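Local coordinates for glycosyl hydrolase family 62 protein (Coprinopsis cinerea, PDB 5B6T) that probably hydrolyses alpha-L-arabinofuranosidic bonds, releasing arabinose side groups from arabinoxylan as a family 62 glycoside hydrolase, at residues G15-S20 against A66-L71. Residues are numbered along the deposited sequence; the frame is centred on the assembly and turned at random.
Sequences GPKSDS and ASFYYL
Lys-17 lies across one face of the Phe-68 ring in a CH-pi contact: its CG stands 3.8 Å from the ring centroid, 20° off the normal and displaced toward CD2 and CE2. The chain is bent at chi2 (-65°), which sets the position of CD; further along, CE lies 3.7 Å from Phe-68 CD1. Two hydrogen bonds flank this apolar contact. Lys-17 NZ donates to Ala-66 O at 2.8 Å, approaching from above the carbonyl plane, 40° out of it. Tyr-70 OH donates to Asp-19 OD2 at 2.6 Å on the syn lone pair, the two side chains meeting tip to tip. Water 1 adds a bridge, accepting from Lys-17 N and donating to Tyr-70 OH, which is thus gripped by both carboxylate and water. An alanine at Lys-17 would probably leave Ala-66 O without its ammonium partner and open a gap over the part of the Phe-68 ring that CG and CE now cover. Beyond the pair, Asp-19 OD1 accepts from Arg-21 N, and Phe-68 also packs on Ile-26, Val-53 and Ile-55. The arrangement fastens the loop between strands 7-9 and 25-34 to outermost strand 68-70 of a four-stranded antiparallel sheet, one blade of the five-bladed beta-propeller characteristic of GH62 catalytic domains.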
# COMPACT_ATOMS: atom_id res chain seq x y z
N GLY A 15 5.58 -14.23 7.05
CA GLY A 15 5.19 -13.83 8.37
C GLY A 15 6.41 -13.44 9.19
O GLY A 15 7.54 -13.44 8.69
N PRO A 16 6.18 -13.10 10.47
CA PRO A 16 7.24 -12.63 11.33
C PRO A 16 8.31 -13.70 11.56
O PRO A 16 8.03 -14.88 11.55
CB PRO A 16 6.53 -12.35 12.65
CG PRO A 16 5.12 -12.16 12.33
CD PRO A 16 4.86 -13.02 11.11
N LYS A 17 9.53 -13.24 11.83
CA LYS A 17 10.59 -14.14 12.27
C LYS A 17 10.38 -14.47 13.74
O LYS A 17 9.68 -13.77 14.46
CB LYS A 17 11.95 -13.48 12.10
CG LYS A 17 12.28 -13.17 10.64
CD LYS A 17 12.41 -14.45 9.81
CE LYS A 17 12.83 -14.10 8.39
NZ LYS A 17 12.70 -15.26 7.49
N SER A 18 10.96 -15.60 14.16
CA SER A 18 11.00 -15.96 15.56
C SER A 18 12.29 -15.45 16.16
O SER A 18 13.28 -16.16 16.21
CB SER A 18 10.92 -17.46 15.74
OG SER A 18 10.80 -17.75 17.11
N ASP A 19 12.30 -14.19 16.53
CA ASP A 19 13.45 -13.53 17.14
C ASP A 19 12.97 -12.70 18.30
O ASP A 19 11.75 -12.67 18.63
CB ASP A 19 14.23 -12.74 16.08
CG ASP A 19 13.42 -11.59 15.45
OD1 ASP A 19 12.50 -11.07 16.10
OD2 ASP A 19 13.80 -11.20 14.32
N SER A 20 13.90 -12.03 18.99
CA SER A 20 13.52 -11.34 20.23
C SER A 20 12.55 -10.19 20.03
O SER A 20 11.93 -9.75 20.98
CB SER A 20 14.74 -10.86 21.00
OG SER A 20 15.54 -9.99 20.24
N ALA A 66 13.33 -15.85 3.16
CA ALA A 66 14.14 -14.68 2.97
C ALA A 66 14.46 -14.01 4.31
O ALA A 66 13.58 -13.92 5.15
CB ALA A 66 13.42 -13.71 2.04
N SER A 67 15.69 -13.55 4.50
CA SER A 67 16.07 -12.79 5.68
C SER A 67 15.35 -11.44 5.71
O SER A 67 14.95 -10.89 4.68
CB SER A 67 17.58 -12.55 5.69
OG SER A 67 18.00 -11.92 4.49
N PHE A 68 15.18 -10.94 6.92
CA PHE A 68 14.69 -9.59 7.14
C PHE A 68 15.86 -8.65 7.35
O PHE A 68 16.82 -8.99 8.06
CB PHE A 68 13.84 -9.57 8.40
CG PHE A 68 12.43 -10.12 8.23
CD1 PHE A 68 12.01 -10.76 7.06
CD2 PHE A 68 11.52 -9.94 9.25
CE1 PHE A 68 10.71 -11.24 6.94
CE2 PHE A 68 10.22 -10.41 9.14
CZ PHE A 68 9.81 -11.06 7.97
N TYR A 69 15.78 -7.45 6.78
CA TYR A 69 16.65 -6.35 7.20
C TYR A 69 15.75 -5.36 7.90
O TYR A 69 14.94 -4.67 7.26
CB TYR A 69 17.41 -5.66 6.03
CG TYR A 69 18.56 -4.81 6.51
CD1 TYR A 69 18.33 -3.59 7.08
CD2 TYR A 69 19.88 -5.24 6.37
CE1 TYR A 69 19.40 -2.82 7.54
CE2 TYR A 69 20.94 -4.47 6.81
CZ TYR A 69 20.68 -3.26 7.40
OH TYR A 69 21.73 -2.49 7.89
N TYR A 70 15.93 -5.25 9.22
CA TYR A 70 15.16 -4.31 10.02
C TYR A 70 15.69 -2.88 9.79
O TYR A 70 16.84 -2.57 10.07
CB TYR A 70 15.24 -4.70 11.48
CG TYR A 70 14.53 -5.99 11.81
CD1 TYR A 70 13.14 -6.08 11.75
CD2 TYR A 70 15.23 -7.14 12.19
CE1 TYR A 70 12.47 -7.27 12.03
CE2 TYR A 70 14.58 -8.31 12.48
CZ TYR A 70 13.19 -8.38 12.42
OH TYR A 70 12.49 -9.54 12.75
N LEU A 71 14.83 -2.01 9.25
CA LEU A 71 15.30 -0.72 8.76
C LEU A 71 15.62 0.26 9.87
O LEU A 71 16.21 1.32 9.60
CB LEU A 71 14.33 -0.12 7.73
CG LEU A 71 14.25 -0.92 6.44
CD1 LEU A 71 13.12 -0.35 5.58
CD2 LEU A 71 15.57 -0.90 5.67
O HOH W 1 9.92 -10.50 12.50